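Local coordinates for protein 2-hydroxyhepta-2,4-diene-1,7-dioate isomerase (Mycobacterium abscessus, PDB 3RR6) that is of unknown function but probably acts as a metal-dependent isomerase or hydrolase of the fumarylacetoacetate hydrolase family, at residues M5-R9 / V19-G23; I10-D14 / G48-P52; S88-I93 / W216-M221; P105-S111 / H168-P173; E114-E118 / G236-I240. Where two conformers were deposited one is given. Residues are numbered along the deposited sequence.

Contacts 1 and 2 lie in the N-terminal Rv2993c-like region and share strand 6-12. Their centres are about 12 Å apart, and they touch where Val-19 packs on Ile-10 and Trp-51. Contacts 3, 4 and 5 lie in the fumarylacetoacetate hydrolase region. Contacts 4 and 5 form a second touching pair, with centres again about 12 Å apart. There Leu-108 and Phe-171 pack on Val-115, and Ile-106 on Ile-240. Contact 3 touches neither; its centre is about 24 Å from each, but its nearest atoms come within about 6 Å of contact 5. Contact 5 includes Glu-118, whose carboxylate lies close to that of Asp-149, consistent with the family's metal binding. Contact 1 is about 30 Å away, centre to centre.

Contact 1: M5-R9 / V19-G23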
# COMPACT_ATOMS: atom_id res chain seq x y z
N MET A 5 -13.37 8.77 7.28
CA MET A 5 -13.98 7.44 7.00
C MET A 5 -12.89 6.40 6.82
O MET A 5 -11.72 6.73 6.60
CB MET A 5 -14.81 7.48 5.71
CG MET A 5 -16.09 8.28 5.80
SD MET A 5 -16.95 8.34 4.21
CE MET A 5 -17.65 6.70 4.10
N ARG A 6 -13.28 5.14 6.95
CA ARG A 6 -12.49 4.02 6.48
C ARG A 6 -13.27 3.35 5.37
O ARG A 6 -14.43 2.95 5.57
CB ARG A 6 -12.25 3.01 7.61
CG ARG A 6 -11.24 3.47 8.64
CD ARG A 6 -11.07 2.42 9.73
NE ARG A 6 -12.17 2.50 10.69
CZ ARG A 6 -12.55 1.52 11.51
NH1 ARG A 6 -11.94 0.34 11.51
NH2 ARG A 6 -13.57 1.72 12.33
N LEU A 7 -12.65 3.26 4.20
CA LEU A 7 -13.28 2.67 3.03
C LEU A 7 -12.58 1.39 2.68
O LEU A 7 -11.35 1.30 2.76
CB LEU A 7 -13.19 3.62 1.85
CG LEU A 7 -13.87 4.96 2.08
CD1 LEU A 7 -13.57 5.88 0.90
CD2 LEU A 7 -15.37 4.81 2.29
N GLY A 8 -13.34 0.39 2.26
CA GLY A 8 -12.75 -0.85 1.83
C GLY A 8 -13.71 -1.69 1.04
O GLY A 8 -14.76 -1.21 0.61
N ARG A 9 -13.32 -2.94 0.83
CA ARG A 9 -14.10 -3.88 0.03
C ARG A 9 -14.25 -5.17 0.83
O ARG A 9 -13.32 -5.58 1.52
CB ARG A 9 -13.43 -4.16 -1.31
CG ARG A 9 -13.44 -2.96 -2.25
CD ARG A 9 -12.60 -3.18 -3.50
NE ARG A 9 -13.15 -4.23 -4.35
CZ ARG A 9 -12.64 -5.45 -4.51
NH1 ARG A 9 -11.54 -5.86 -3.88
NH2 ARG A 9 -13.26 -6.30 -5.33
N VAL A 19 -17.48 -0.59 0.89
CA VAL A 19 -18.09 -0.28 2.18
C VAL A 19 -17.38 0.82 2.95
O VAL A 19 -16.19 1.07 2.76
CB VAL A 19 -18.14 -1.53 3.09
CG1 VAL A 19 -19.10 -2.56 2.53
CG2 VAL A 19 -16.73 -2.14 3.27
N SER A 20 -18.14 1.46 3.84
CA SER A 20 -17.60 2.28 4.92
C SER A 20 -17.52 1.40 6.17
O SER A 20 -18.50 0.75 6.55
CB SER A 20 -18.51 3.49 5.17
OG SER A 20 -18.11 4.22 6.33
N ILE A 21 -16.35 1.36 6.80
CA ILE A 21 -16.13 0.53 7.99
C ILE A 21 -16.18 1.42 9.22
O ILE A 21 -15.39 2.35 9.36
CB ILE A 21 -14.80 -0.24 7.91
CG1 ILE A 21 -14.82 -1.21 6.71
CG2 ILE A 21 -14.54 -1.01 9.21
CD1 ILE A 21 -13.51 -1.36 6.02
N GLU A 22 -17.12 1.13 10.12
CA GLU A 22 -17.41 2.02 11.23
C GLU A 22 -17.31 1.27 12.56
O GLU A 22 -17.80 0.15 12.69
CB GLU A 22 -18.80 2.65 11.04
CG GLU A 22 -18.86 3.54 9.78
CD GLU A 22 -20.26 3.86 9.31
OE1 GLU A 22 -21.21 3.84 10.12
OE2 GLU A 22 -20.41 4.14 8.09
N GLY A 23 -16.63 1.88 13.52
CA GLY A 23 -16.41 1.28 14.84
C GLY A 23 -15.25 1.93 15.57
O GLY A 23 -14.41 2.59 14.95
O HOH W 1 -15.93 4.73 8.03
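Strands 6-9 and 19-22 run antiparallel, their short axes 4.7 Å apart at closest and 127° between directions. They belong to the beta hairpin of strands 6-12 and 15-22. Gly-8 and Val-19 form a hydrogen-bonded pair: Gly-8 N to Val-19 O is 3.0 Å, and Val-19 N to Gly-8 O is 2.8 Å. Leu-7 and Ser-20 form the next, non-hydrogen-bonded pair, with CA atoms 4.7 Å apart. Beyond it, Ile-21 N donates to Arg-6 O at 2.8 Å. Ile-21 CD1 reaches over Gly-8, where a side chain would be tight. The Arg-6 side chain extends along Ile-21, with NH1 3.7 Å from Ile-21 CG2, and makes a cation-pi contact with Trp-177. The hairpin is flanked in the sheet by strands 172-179 and 32-36: Leu-7 bonds through its backbone to Ile-178, and Ser-20 to Arg-34. Where the strands splay apart, water 1 accepts from Arg-6 N at 2.9 Å and donates to Ser-20 OG and Ile-21 O, both at 2.8 Å.

Contact 2: I10-D14 / G48-P52; sequences IASPD and GRQWP
Residues 10-12 are extended and end strand 6-12; Pro-13 and Asp-14 then turn, with phi/psi of -62/-23 and -99/11. Residues 49-52 form a second strand. The CA atoms of Ser-12 and Trp-51 are 7.9 Å apart, and side chains fill the gap. Trp-51 (chi1 m, chi2 -98°) points its indole at the turn. Trp-51 NE1 donates to OD2 of Asp-14 (chi1 m) at 3.0 Å, nearly straight (178°), satisfying the indole N-H. One indole face carries Ser-12 CB, 3.8 Å from the five-membered ring centroid, and Ile-10 CD1, 4.0 Å from the six-membered one. Ser-12 OG (chi1 p) bonds to Gly-15 O and accepts a weak bond from Asp-14 N at 3.1 Å. Arg-49 forms its salt bridge with Glu-35; Arg-49 NH2 is 4.5 Å from Asp-14 OD2, beyond a salt bridge. Arg-49 NH1 also donates to water 2 at 3.0 Å, which bonds weakly to Asp-14 O. Trp-51 thus links strand 49-52 to strand 6-12 across the N-terminal antiparallel sheet, with strands 15-22 and 32-36 between.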
# COMPACT_ATOMS: atom_id res chain seq x y z
N ILE A 10 -15.43 -5.76 0.75
CA ILE A 10 -15.69 -7.01 1.46
C ILE A 10 -16.34 -8.03 0.56
O ILE A 10 -16.99 -7.69 -0.42
CB ILE A 10 -16.58 -6.81 2.70
CG1 ILE A 10 -17.92 -6.15 2.32
CG2 ILE A 10 -15.85 -5.99 3.74
CD1 ILE A 10 -19.07 -6.59 3.16
N ALA A 11 -16.14 -9.29 0.93
CA ALA A 11 -16.91 -10.41 0.42
C ALA A 11 -17.89 -10.77 1.54
O ALA A 11 -17.48 -11.13 2.64
CB ALA A 11 -15.99 -11.58 0.10
N SER A 12 -19.18 -10.61 1.26
CA SER A 12 -20.24 -10.98 2.21
C SER A 12 -20.95 -12.25 1.72
O SER A 12 -20.66 -12.74 0.62
CB SER A 12 -21.24 -9.82 2.35
OG SER A 12 -22.05 -9.69 1.20
N PRO A 13 -21.89 -12.79 2.52
CA PRO A 13 -22.72 -13.87 1.99
C PRO A 13 -23.58 -13.43 0.80
O PRO A 13 -23.98 -14.26 -0.02
CB PRO A 13 -23.62 -14.26 3.17
CG PRO A 13 -22.90 -13.77 4.39
CD PRO A 13 -22.14 -12.55 3.95
N ASP A 14 -23.84 -12.12 0.70
CA ASP A 14 -24.70 -11.57 -0.34
C ASP A 14 -23.89 -10.97 -1.50
O ASP A 14 -24.46 -10.29 -2.36
CB ASP A 14 -25.62 -10.49 0.25
CG ASP A 14 -26.30 -10.94 1.53
OD1 ASP A 14 -27.21 -11.80 1.46
OD2 ASP A 14 -25.93 -10.44 2.61
N GLY A 48 -28.20 1.03 2.14
CA GLY A 48 -28.99 0.60 3.28
C GLY A 48 -28.57 -0.76 3.83
O GLY A 48 -28.90 -1.08 4.97
N ARG A 49 -27.88 -1.55 3.01
CA ARG A 49 -27.35 -2.84 3.45
C ARG A 49 -26.15 -2.63 4.38
O ARG A 49 -25.34 -1.73 4.15
CB ARG A 49 -26.90 -3.71 2.27
CG ARG A 49 -28.02 -4.24 1.40
CD ARG A 49 -27.66 -5.60 0.76
NE ARG A 49 -26.51 -5.52 -0.14
CZ ARG A 49 -26.08 -6.52 -0.91
NH1 ARG A 49 -25.02 -6.34 -1.69
NH2 ARG A 49 -26.71 -7.69 -0.91
N GLN A 50 -26.07 -3.45 5.42
CA GLN A 50 -24.89 -3.48 6.27
C GLN A 50 -24.70 -4.87 6.88
O GLN A 50 -25.65 -5.66 6.96
CB GLN A 50 -24.98 -2.44 7.39
CG GLN A 50 -26.12 -2.66 8.37
CD GLN A 50 -26.10 -1.66 9.51
OE1 GLN A 50 -26.45 -0.49 9.33
NE2 GLN A 50 -25.70 -2.11 10.69
N TRP A 51 -23.47 -5.15 7.29
CA TRP A 51 -23.11 -6.40 7.95
C TRP A 51 -22.20 -6.13 9.14
O TRP A 51 -21.41 -5.19 9.11
CB TRP A 51 -22.36 -7.32 6.99
CG TRP A 51 -23.01 -7.56 5.68
CD1 TRP A 51 -23.78 -8.63 5.33
CD2 TRP A 51 -22.95 -6.72 4.52
NE1 TRP A 51 -24.20 -8.51 4.02
CE2 TRP A 51 -23.70 -7.34 3.51
CE3 TRP A 51 -22.33 -5.49 4.24
CZ2 TRP A 51 -23.85 -6.79 2.23
CZ3 TRP A 51 -22.48 -4.94 2.98
CH2 TRP A 51 -23.23 -5.59 1.99
N PRO A 52 -22.28 -6.98 10.18
CA PRO A 52 -21.23 -6.91 11.20
C PRO A 52 -19.87 -7.24 10.56
O PRO A 52 -19.78 -8.16 9.74
CB PRO A 52 -21.64 -7.99 12.21
CG PRO A 52 -23.10 -8.18 11.99
CD PRO A 52 -23.31 -7.97 10.52
O HOH W 2 -23.03 -7.52 -3.63

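Contact 3: S88-I93 / W216-M221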
# COMPACT_ATOMS: atom_id res chain seq x y z
N SER A 88 17.00 12.11 -6.93
CA SER A 88 15.67 12.18 -7.52
C SER A 88 14.94 10.85 -7.34
O SER A 88 15.58 9.81 -7.21
CB SER A 88 15.72 12.58 -9.00
OG SER A 88 16.71 11.86 -9.70
N PRO A 89 13.60 10.89 -7.32
CA PRO A 89 12.84 9.64 -7.15
C PRO A 89 13.13 8.59 -8.23
O PRO A 89 13.36 8.94 -9.39
CB PRO A 89 11.39 10.11 -7.28
CG PRO A 89 11.42 11.52 -6.83
CD PRO A 89 12.70 12.06 -7.37
N VAL A 90 13.12 7.32 -7.82
CA VAL A 90 13.19 6.20 -8.74
C VAL A 90 11.87 5.46 -8.63
O VAL A 90 11.54 4.95 -7.55
CB VAL A 90 14.35 5.25 -8.36
CG1 VAL A 90 14.32 4.01 -9.24
CG2 VAL A 90 15.68 5.95 -8.50
N ILE A 91 11.09 5.43 -9.71
CA ILE A 91 9.77 4.79 -9.64
C ILE A 91 9.72 3.53 -10.49
O ILE A 91 10.52 3.35 -11.40
CB ILE A 91 8.63 5.75 -10.07
CG1 ILE A 91 8.78 6.19 -11.53
CG2 ILE A 91 8.61 6.97 -9.13
CD1 ILE A 91 7.57 6.95 -12.09
N PHE A 92 8.77 2.66 -10.15
CA PHE A 92 8.51 1.48 -10.97
C PHE A 92 7.05 1.12 -10.82
O PHE A 92 6.34 1.73 -10.01
CB PHE A 92 9.40 0.31 -10.56
CG PHE A 92 9.52 0.14 -9.09
CD1 PHE A 92 10.49 0.84 -8.38
CD2 PHE A 92 8.65 -0.69 -8.41
CE1 PHE A 92 10.60 0.71 -7.02
CE2 PHE A 92 8.76 -0.83 -7.02
CZ PHE A 92 9.73 -0.12 -6.34
N ILE A 93 6.58 0.20 -11.65
CA ILE A 93 5.19 -0.20 -11.65
C ILE A 93 5.04 -1.66 -11.28
O ILE A 93 5.81 -2.51 -11.74
CB ILE A 93 4.52 0.06 -13.01
CG1 ILE A 93 4.33 1.56 -13.21
CG2 ILE A 93 3.17 -0.66 -13.12
CD1 ILE A 93 4.03 1.96 -14.64
N TRP A 216 5.96 14.16 -8.67
CA TRP A 216 6.86 13.45 -9.57
C TRP A 216 6.11 12.47 -10.46
O TRP A 216 6.28 12.48 -11.69
CB TRP A 216 7.94 12.72 -8.77
CG TRP A 216 8.98 12.03 -9.60
CD1 TRP A 216 8.97 10.72 -10.01
CD2 TRP A 216 10.20 12.60 -10.10
NE1 TRP A 216 10.11 10.45 -10.74
CE2 TRP A 216 10.88 11.58 -10.80
CE3 TRP A 216 10.79 13.86 -10.01
CZ2 TRP A 216 12.11 11.79 -11.42
CZ3 TRP A 216 12.01 14.07 -10.62
CH2 TRP A 216 12.66 13.04 -11.32
N VAL A 217 5.29 11.62 -9.85
CA VAL A 217 4.61 10.56 -10.60
C VAL A 217 3.62 11.17 -11.60
O VAL A 217 3.57 10.76 -12.75
CB VAL A 217 3.92 9.57 -9.69
CG1 VAL A 217 3.10 8.55 -10.52
CG2 VAL A 217 4.94 8.85 -8.82
N SER A 218 2.84 12.17 -11.16
CA SER A 218 1.83 12.75 -12.05
C SER A 218 2.43 13.64 -13.14
O SER A 218 1.73 13.96 -14.10
CB SER A 218 0.78 13.51 -11.26
OG SER A 218 1.28 14.75 -10.79
N ALA A 219 3.69 14.05 -13.02
CA ALA A 219 4.36 14.74 -14.12
C ALA A 219 4.69 13.76 -15.25
O ALA A 219 4.74 14.15 -16.42
CB ALA A 219 5.64 15.41 -13.61
N VAL A 220 4.91 12.51 -14.88
CA VAL A 220 5.20 11.44 -15.85
C VAL A 220 3.93 10.91 -16.50
O VAL A 220 3.81 10.91 -17.72
CB VAL A 220 5.93 10.26 -15.18
CG1 VAL A 220 6.27 9.17 -16.21
CG2 VAL A 220 7.20 10.72 -14.51
N MET A 221 2.98 10.47 -15.67
CA MET A 221 1.83 9.71 -16.16
C MET A 221 0.53 10.20 -15.53
O MET A 221 0.50 10.59 -14.36
CB MET A 221 2.00 8.21 -15.85
CG MET A 221 2.19 7.88 -14.39
SD MET A 221 2.69 6.16 -14.13
CE MET A 221 4.41 6.22 -14.65
O HOH W 3 11.80 8.02 -11.51
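Ile-91 is the largest bump on segment 88-93. Its side chain, with chi1 in the p well, fills a hollow on the last turn of helix 210-220 and the residue that follows. Trp-216 and Val-217 border the hollow on one part: Ile-91 CG2 lies 3.9 Å from Trp-216 CD1 and 4.1 Å from Val-217 CG2. Val-220 and Met-221 border the rest: Ile-91 CD1 lies 4.5 Å from Val-220 CG2 and 4.1 Å from Met-221 CE. The Met-221 side chain reaches toward the strand, and its CE touches the tip of Ile-91 and also Ile-93 CD1, at 4.3 Å. This is helix-on-sheet packing in the fumarylacetoacetate hydrolase region. The axes of strand 91-93 and helix 216-220 come within 10.8 Å and cross at -62°. Strand 67-70 lies beside strand 91-94, and its Met-70 and Val-68 touch Ile-91 and Met-221. Toward the start of segment 88-93, the flat indole of Trp-216 (chi1 t) covers the Pro-89 ring. Pro-89 CB sits 3.6 Å from the centroid of the five-membered ring, only 7° off its normal, a close CH-pi contact. Ser-88 CB touches Trp-216 CH2 at 3.9 Å. A small gap remains between indole and strand, and water 3 occupies it. The water accepts from Trp-216 NE1 at 3.1 Å and Ile-91 N at 3.2 Å, and donates to Pro-89 O at 2.8 Å.

Contact 4: P105-S111 / H168-P173. With EDO (1,2-ethanediol), chain E.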
# COMPACT_ATOMS: atom_id res chain seq x y z
N PRO A 105 -2.61 -15.67 1.14
CA PRO A 105 -1.18 -15.95 1.16
C PRO A 105 -0.39 -15.26 0.06
O PRO A 105 -0.83 -15.17 -1.09
CB PRO A 105 -1.11 -17.48 1.00
CG PRO A 105 -2.40 -17.88 0.44
CD PRO A 105 -3.41 -16.87 0.84
N ILE A 106 0.78 -14.75 0.44
CA ILE A 106 1.83 -14.42 -0.51
C ILE A 106 2.39 -15.75 -1.00
O ILE A 106 2.89 -16.56 -0.20
CB ILE A 106 2.92 -13.56 0.16
CG1 ILE A 106 2.36 -12.22 0.62
CG2 ILE A 106 4.09 -13.35 -0.81
CD1 ILE A 106 3.22 -11.56 1.66
N GLN A 107 2.29 -15.99 -2.30
CA GLN A 107 2.72 -17.26 -2.90
C GLN A 107 4.12 -17.11 -3.49
O GLN A 107 4.32 -16.39 -4.48
CB GLN A 107 1.75 -17.70 -4.00
CG GLN A 107 0.36 -18.06 -3.51
CD GLN A 107 0.30 -19.39 -2.78
OE1 GLN A 107 1.28 -20.13 -2.71
NE2 GLN A 107 -0.86 -19.69 -2.21
N LEU A 108 5.10 -17.77 -2.87
CA LEU A 108 6.47 -17.67 -3.34
C LEU A 108 6.63 -18.49 -4.62
O LEU A 108 6.36 -19.69 -4.63
CB LEU A 108 7.45 -18.13 -2.27
CG LEU A 108 7.37 -17.40 -0.93
CD1 LEU A 108 8.48 -17.91 -0.01
CD2 LEU A 108 7.46 -15.88 -1.11
N PRO A 109 7.06 -17.83 -5.71
CA PRO A 109 7.20 -18.49 -7.01
C PRO A 109 8.27 -19.57 -7.01
O PRO A 109 9.31 -19.39 -6.38
CB PRO A 109 7.64 -17.34 -7.93
CG PRO A 109 7.27 -16.15 -7.28
CD PRO A 109 7.36 -16.39 -5.83
N PRO A 110 8.05 -20.67 -7.74
CA PRO A 110 9.10 -21.68 -7.81
C PRO A 110 10.41 -21.18 -8.43
O PRO A 110 11.47 -21.74 -8.15
CB PRO A 110 8.50 -22.80 -8.67
CG PRO A 110 7.25 -22.30 -9.20
CD PRO A 110 6.85 -21.04 -8.52
N SER A 111 10.33 -20.12 -9.24
CA SER A 111 11.52 -19.55 -9.86
C SER A 111 12.26 -18.55 -8.97
O SER A 111 13.34 -18.08 -9.35
CB SER A 111 11.15 -18.86 -11.17
OG SER A 111 10.30 -17.75 -10.97
N HIS A 168 5.21 -10.51 -9.62
CA HIS A 168 4.57 -11.81 -9.47
C HIS A 168 3.18 -11.67 -8.84
O HIS A 168 2.96 -10.79 -8.01
CB HIS A 168 5.43 -12.74 -8.61
CG HIS A 168 6.77 -13.05 -9.21
ND1 HIS A 168 6.95 -14.03 -10.16
CD2 HIS A 168 7.99 -12.51 -8.98
CE1 HIS A 168 8.23 -14.07 -10.50
NE2 HIS A 168 8.88 -13.16 -9.80
N ASP A 169 2.24 -12.50 -9.26
CA ASP A 169 0.94 -12.53 -8.60
C ASP A 169 1.17 -12.67 -7.08
O ASP A 169 2.06 -13.40 -6.64
CB ASP A 169 0.08 -13.69 -9.11
CG ASP A 169 -0.51 -13.48 -10.50
OD1 ASP A 169 -0.24 -12.47 -11.19
OD2 ASP A 169 -1.29 -14.37 -10.91
N THR A 170 0.35 -11.95 -6.31
CA THR A 170 0.38 -11.88 -4.84
C THR A 170 1.48 -11.01 -4.23
O THR A 170 1.52 -10.87 -3.00
CB THR A 170 0.40 -13.28 -4.13
OG1 THR A 170 1.72 -13.84 -4.10
CG2 THR A 170 -0.57 -14.25 -4.78
N PHE A 171 2.33 -10.39 -5.04
CA PHE A 171 3.42 -9.57 -4.49
C PHE A 171 3.04 -8.13 -4.12
O PHE A 171 3.91 -7.33 -3.80
CB PHE A 171 4.64 -9.59 -5.43
CG PHE A 171 5.53 -10.80 -5.27
CD1 PHE A 171 5.07 -12.01 -4.77
CD2 PHE A 171 6.87 -10.71 -5.63
CE1 PHE A 171 5.92 -13.10 -4.63
CE2 PHE A 171 7.72 -11.79 -5.50
CZ PHE A 171 7.24 -12.98 -5.00
N CYS A 172 1.74 -7.80 -4.12
CA CYS A 172 1.28 -6.51 -3.58
C CYS A 172 0.12 -6.63 -2.60
O CYS A 172 -1.00 -6.19 -2.89
CB CYS A 172 0.92 -5.54 -4.72
SG CYS A 172 0.91 -3.81 -4.16
N PRO A 173 0.38 -7.18 -1.40
CA PRO A 173 -0.61 -7.02 -0.34
C PRO A 173 -1.00 -5.56 -0.15
O PRO A 173 -0.13 -4.68 -0.15
CB PRO A 173 0.12 -7.55 0.91
CG PRO A 173 1.12 -8.54 0.36
CD PRO A 173 1.53 -8.00 -0.97
C1 EDO E . 9.31 -16.34 -14.06
O1 EDO E . 10.11 -15.88 -12.97
C2 EDO E . 10.21 -17.00 -15.09
O2 EDO E . 10.74 -18.23 -14.55
O HOH W 4 3.38 -15.83 -7.01
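Pro-109 overlaps the face of the His-168 ring, its CG 3.7 Å from the ring centroid in a CH-pi contact. The same proline touches Phe-171, with Pro-109 CD 3.5 Å from Phe-171 CZ. Residues 168-171 form a type II beta turn, closed by Phe-171 N to His-168 O at 3.1 Å. Thr-170 takes the third position of the turn with a positive phi of 78°. Its OG1 donates to Asp-169 O at 2.6 Å and accepts from Gln-107 N at 2.9 Å, so one hydroxyl pins the turn to segment 105-111. Water 4 adds a second tie by donating to Gln-107 O and Asp-169 O, both at 2.8 Å. Ile-106 packs by CG1 on Pro-173 CG at 3.9 Å. At the exposed end, Ser-111 OG is hydrogen-bonded to O1 of the ethanediol at 2.7 Å, a molecule probably taken from the crystallisation liquor. His-168 NE2 is hydrogen-bonded to His-155 of helix 153-159. Strand 106-107 is an edge strand of the five-stranded sheet, pairing with strand 254-261. The turn leads into strand 172-179 of the large sheet, so the contact joins the two sheets, with Val-150 of strand 141-152 packed against Ile-106, Phe-171 and Pro-173.

Contact 5: E114-E118 / G236-I240; sequences EVHHE and GVGPI
This is a short antiparallel strand pairing at the start of strand 115-125, in the fumarylacetoacetate hydrolase region. Its partner is the weakly bonded strand 238-239. The touching parts run 138° apart. His-116 lies opposite Pro-239 as a non-hydrogen-bonded pair, with CA atoms 4.2 Å apart. Two backbone bonds flank it: Ile-240 N to Val-115 O at 2.9 Å, and His-117 N to Gly-238 O at 3.1 Å. Water 5 extends the pairing, accepting from Val-115 N at 2.9 Å and donating to Ile-240 O at 2.8 Å. Gly-236 has phi/psi of 92/7, which calls for glycine. Gly-238 is nearly fully extended, and its CA sits 4.0 Å from the His-116 ring centroid, over the face. His-116 takes chi1 m, and its ND1 lies 3.7 Å from Val-237 CG1. His-117 takes chi1 p, so its ring lies along segment 236-240, with CE1 3.4 Å from Gly-236 O and CD2 3.8 Å from Ile-240 CG2. Val-115 CG1 meets Ile-240 CG1 at 4.0 Å. Val-237 CG1 packs on Glu-118 CG at 3.9 Å. The His-117 ring has weak hydrogen bonds to Arg-198 and Gln-199, but His-117 O is buried without a polar partner. The Glu-118 carboxylate lies close to Asp-149, with a long, weak ion pair to Lys-166. Such crowded negative charge is consistent with an acidic site able to take a metal ion, although none is present in these coordinates.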
# COMPACT_ATOMS: atom_id res chain seq x y z
N GLU A 114 14.92 -15.91 -3.30
CA GLU A 114 15.13 -14.94 -2.22
C GLU A 114 14.08 -13.84 -2.30
O GLU A 114 14.20 -12.92 -3.12
CB GLU A 114 16.52 -14.32 -2.34
CG GLU A 114 16.87 -13.40 -1.20
CD GLU A 114 18.28 -12.82 -1.29
OE1 GLU A 114 18.63 -11.99 -0.42
OE2 GLU A 114 19.03 -13.17 -2.24
N VAL A 115 13.05 -13.93 -1.46
CA VAL A 115 11.92 -13.00 -1.51
C VAL A 115 11.88 -12.18 -0.23
O VAL A 115 11.97 -12.73 0.86
CB VAL A 115 10.59 -13.75 -1.70
CG1 VAL A 115 9.41 -12.76 -1.71
CG2 VAL A 115 10.61 -14.54 -3.02
N HIS A 116 11.78 -10.85 -0.37
CA HIS A 116 11.82 -9.94 0.77
C HIS A 116 10.53 -9.16 0.96
O HIS A 116 9.83 -8.87 -0.01
CB HIS A 116 12.96 -8.94 0.59
CG HIS A 116 14.32 -9.53 0.78
ND1 HIS A 116 15.44 -8.75 0.98
CD2 HIS A 116 14.74 -10.81 0.80
CE1 HIS A 116 16.50 -9.54 1.11
NE2 HIS A 116 16.10 -10.79 1.01
N HIS A 117 10.24 -8.82 2.22
CA HIS A 117 9.17 -7.90 2.57
C HIS A 117 9.63 -6.45 2.50
O HIS A 117 10.79 -6.15 2.81
CB HIS A 117 8.66 -8.17 4.01
CG HIS A 117 9.72 -8.10 5.07
ND1 HIS A 117 10.25 -6.92 5.54
CD2 HIS A 117 10.36 -9.09 5.75
CE1 HIS A 117 11.16 -7.18 6.46
NE2 HIS A 117 11.25 -8.49 6.61
N GLU A 118 8.70 -5.56 2.16
CA GLU A 118 8.96 -4.12 2.14
C GLU A 118 7.68 -3.40 2.55
O GLU A 118 6.79 -3.14 1.73
CB GLU A 118 9.42 -3.66 0.74
CG GLU A 118 10.74 -4.33 0.31
CD GLU A 118 11.33 -3.83 -0.99
OE1 GLU A 118 10.81 -2.88 -1.58
OE2 GLU A 118 12.34 -4.44 -1.43
N GLY A 236 15.80 -2.50 7.27
CA GLY A 236 15.31 -3.72 7.91
C GLY A 236 14.60 -4.67 6.96
O GLY A 236 14.00 -5.65 7.40
N VAL A 237 14.65 -4.36 5.67
CA VAL A 237 14.12 -5.24 4.61
C VAL A 237 14.86 -6.57 4.71
O VAL A 237 16.09 -6.60 4.84
CB VAL A 237 14.32 -4.62 3.21
CG1 VAL A 237 13.96 -5.60 2.12
CG2 VAL A 237 13.50 -3.34 3.06
N GLY A 238 14.11 -7.66 4.69
CA GLY A 238 14.69 -8.99 4.81
C GLY A 238 13.76 -10.06 4.30
O GLY A 238 12.67 -9.76 3.81
N PRO A 239 14.18 -11.33 4.42
CA PRO A 239 13.47 -12.42 3.77
C PRO A 239 12.17 -12.86 4.43
O PRO A 239 12.00 -12.74 5.65
CB PRO A 239 14.49 -13.57 3.82
CG PRO A 239 15.30 -13.28 5.00
CD PRO A 239 15.44 -11.78 5.03
N ILE A 240 11.26 -13.38 3.60
CA ILE A 240 10.09 -14.12 4.03
C ILE A 240 10.19 -15.50 3.39
O ILE A 240 10.66 -15.63 2.25
CB ILE A 240 8.76 -13.42 3.66
CG1 ILE A 240 8.70 -13.07 2.17
CG2 ILE A 240 8.59 -12.17 4.50
CD1 ILE A 240 7.33 -12.56 1.71
O HOH W 5 12.83 -16.07 0.53